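Local atomic coordinates of GDSL-like Lipase (Parabacteroides distasonis, PDB entry 3P94), a protein that probably hydrolyses ester bonds as a serine hydrolase of the SGNH (GDSL-like) family, perhaps acting as a lysophospholipase. Residues 28-33 with 82-87. Sequence-based numbering, arbitrary orientation. Where two conformers were deposited one is given.
Sequences MGNSIT and AGINDI
A82 meets the N30 amide through its backbone, CA 3.9 Å from N30 ND2, two strand-end loops joining through water. G83 N, at the N-cap of helix 84-87, and N85 N donate to one water. N30 ND2 donates to this water at 2.7 Å. A second water, 2.8 Å from N30 ND2, accepts from I84 N, so both N30 amide hydrogens go to waters held by the helix start. N30 OD1 caps helix 31-34, accepting from I32 N at 3.0 Å. An alanine at N30 would probably leave both waters without their shared donor and I32 N uncapped. I84 CG2 lies 3.6 Å from N30 ND2, the side chains crossing at about a right angle. N85, CG anti to its carbonyl carbon (chi1 -66°), sets ND2 3.3 Å from N30 CB, amide planes 69° apart; ND2 bonds to Q57 O. This Asn probably lines the oxyanion hole, as in the GxND block of SGNH hydrolases (G83 to D86). S31 OG, in one of its two conformers, bonds to H182, consistent with a triad nucleophile. The contact lies where parallel strands 23-29 and 75-81 run into short helices, helix 59-71 packing against M28 and A82, helix 137-153 against I84.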
HETATM    1  N   MSE A  28       1.554  -2.904   4.618  1.00 15.62           N
HETATM    2  CA  MSE A  28       1.749  -3.715   3.412  1.00 15.30           C
HETATM    3  C   MSE A  28       1.741  -2.759   2.215  1.00 20.25           C
HETATM    4  O   MSE A  28       0.838  -1.916   2.085  1.00 20.21           O
HETATM    5  CB  MSE A  28       0.625  -4.796   3.352  1.00 17.62           C
HETATM    6  CG  MSE A  28       0.582  -5.636   2.086  1.00 24.41           C
HETATM    7 SE   MSE A  28       2.317  -6.443   1.609  0.75 32.62          SE
HETATM    8  CE  MSE A  28       2.792  -7.243   3.188  1.00 27.46           C
ATOM      9  N   GLY A  29       2.768  -2.853   1.376  1.00 18.01           N
ATOM     10  CA  GLY A  29       2.840  -1.984   0.220  1.00 17.15           C
ATOM     11  C   GLY A  29       3.977  -2.201  -0.752  1.00 19.52           C
ATOM     12  O   GLY A  29       4.707  -3.200  -0.712  1.00 18.42           O
ATOM     13  N   ASN A  30       4.093  -1.239  -1.647  1.00 16.42           N
ATOM     14  CA  ASN A  30       5.049  -1.189  -2.744  1.00 16.18           C
ATOM     15  C   ASN A  30       6.183  -0.189  -2.442  1.00 18.17           C
ATOM     16  O   ASN A  30       6.587  -0.055  -1.282  1.00 15.53           O
ATOM     17  CB  ASN A  30       4.299  -0.825  -4.028  1.00 19.98           C
ATOM     18  CG  ASN A  30       3.406   0.404  -3.932  1.00 31.16           C
ATOM     19  OD1 ASN A  30       3.747   1.442  -3.324  1.00 28.52           O
ATOM     20  ND2 ASN A  30       2.250   0.319  -4.553  1.00 14.00           N
ATOM     21  N   SER A  31       6.688   0.503  -3.492  1.00 14.74           N
ATOM     22  CA  SER A  31       7.781   1.479  -3.398  0.50 15.04           C
ATOM     23  C   SER A  31       7.412   2.698  -2.530  1.00 18.84           C
ATOM     24  O   SER A  31       8.296   3.302  -1.915  1.00 19.38           O
ATOM     25  CB  SER A  31       8.217   1.932  -4.790  0.50 20.03           C
ATOM     26  OG  SER A  31       7.103   2.166  -5.639  0.50 30.17           O
ATOM     27  N   ILE A  32       6.126   3.052  -2.465  1.00 16.18           N
ATOM     28  CA  ILE A  32       5.684   4.184  -1.627  1.00 16.91           C
ATOM     29  C   ILE A  32       5.864   3.814  -0.139  1.00 20.58           C
ATOM     30  O   ILE A  32       6.382   4.623   0.627  1.00 22.07           O
ATOM     31  CB  ILE A  32       4.249   4.649  -1.974  1.00 19.53           C
ATOM     32  CG1 ILE A  32       4.242   5.201  -3.430  1.00 20.65           C
ATOM     33  CG2 ILE A  32       3.769   5.717  -0.987  1.00 20.02           C
ATOM     34  CD1 ILE A  32       2.879   5.402  -4.048  1.00 29.71           C
ATOM     35  N   THR A  33       5.503   2.588   0.247  1.00 16.06           N
ATOM     36  CA  THR A  33       5.702   2.123   1.620  1.00 14.94           C
ATOM     37  C   THR A  33       7.214   1.892   1.842  1.00 16.86           C
ATOM     38  O   THR A  33       7.745   2.287   2.875  1.00 15.66           O
ATOM     39  CB  THR A  33       4.846   0.863   1.906  1.00 17.23           C
ATOM     40  OG1 THR A  33       3.469   1.166   1.656  1.00 16.31           O
ATOM     41  CG2 THR A  33       4.987   0.376   3.343  1.00 13.50           C
ATOM     42  N   ALA A  82      -1.637  -0.286  -2.227  1.00 16.59           N
ATOM     43  CA  ALA A  82      -1.204  -1.086  -3.369  1.00 16.93           C
ATOM     44  C   ALA A  82      -2.066  -0.858  -4.606  1.00 19.56           C
ATOM     45  O   ALA A  82      -3.218  -0.457  -4.493  1.00 18.66           O
ATOM     46  CB  ALA A  82      -1.266  -2.563  -2.986  1.00 17.45           C
ATOM     47  N   GLY A  83      -1.495  -1.158  -5.769  1.00 16.39           N
ATOM     48  CA  GLY A  83      -2.195  -1.050  -7.042  1.00 17.08           C
ATOM     49  C   GLY A  83      -1.522  -0.203  -8.101  1.00 21.73           C
ATOM     50  O   GLY A  83      -1.770  -0.426  -9.291  1.00 23.79           O
ATOM     51  N   ILE A  84      -0.683   0.782  -7.701  1.00 15.54           N
ATOM     52  CA  ILE A  84      -0.039   1.659  -8.683  1.00 14.71           C
ATOM     53  C   ILE A  84       0.903   0.876  -9.620  1.00 15.92           C
ATOM     54  O   ILE A  84       0.937   1.173 -10.816  1.00 14.90           O
ATOM     55  CB  ILE A  84       0.665   2.906  -8.055  1.00 17.59           C
ATOM     56  CG1 ILE A  84       0.928   3.991  -9.116  1.00 17.39           C
ATOM     57  CG2 ILE A  84       1.978   2.557  -7.340  1.00 17.58           C
ATOM     58  CD1 ILE A  84      -0.292   4.581  -9.801  1.00 21.37           C
ATOM     59  N   ASN A  85       1.639  -0.124  -9.104  1.00 11.54           N
ATOM     60  CA  ASN A  85       2.558  -0.878  -9.971  1.00 11.44           C
ATOM     61  C   ASN A  85       1.786  -1.834 -10.897  1.00 14.24           C
ATOM     62  O   ASN A  85       2.283  -2.151 -11.970  1.00 13.18           O
ATOM     63  CB  ASN A  85       3.629  -1.588  -9.171  1.00  9.42           C
ATOM     64  CG  ASN A  85       4.557  -0.600  -8.498  1.00 32.00           C
ATOM     65  OD1 ASN A  85       5.021   0.386  -9.085  1.00 31.00           O
ATOM     66  ND2 ASN A  85       4.828  -0.823  -7.249  1.00 24.41           N
ATOM     67  N   ASP A  86       0.548  -2.210 -10.523  1.00 11.17           N
ATOM     68  CA  ASP A  86      -0.339  -2.993 -11.399  1.00 12.41           C
ATOM     69  C   ASP A  86      -0.779  -2.120 -12.579  1.00 19.23           C
ATOM     70  O   ASP A  86      -0.853  -2.602 -13.707  1.00 20.94           O
ATOM     71  CB  ASP A  86      -1.589  -3.456 -10.640  1.00 14.49           C
ATOM     72  CG  ASP A  86      -1.348  -4.383  -9.481  1.00 20.91           C
ATOM     73  OD1 ASP A  86      -0.836  -3.907  -8.438  1.00 21.12           O
ATOM     74  OD2 ASP A  86      -1.691  -5.584  -9.601  1.00 22.76           O
ATOM     75  N   ILE A  87      -1.067  -0.827 -12.305  1.00 16.68           N
ATOM     76  CA  ILE A  87      -1.469   0.165 -13.324  1.00 17.36           C
ATOM     77  C   ILE A  87      -0.264   0.411 -14.264  1.00 20.23           C
ATOM     78  O   ILE A  87      -0.448   0.563 -15.473  1.00 19.20           O
ATOM     79  CB  ILE A  87      -2.033   1.472 -12.659  1.00 19.67           C
ATOM     80  CG1 ILE A  87      -3.354   1.158 -11.900  1.00 19.20           C
ATOM     81  CG2 ILE A  87      -2.271   2.598 -13.703  1.00 20.44           C
ATOM     82  CD1 ILE A  87      -3.917   2.282 -10.984  1.00 20.25           C
TER
HETATM   83  O   HOH W   1      -0.070   1.799  -4.832  1.00 15.44           O
HETATM   84  O   HOH W   2       1.480  -1.556  -6.365  1.00 17.30           O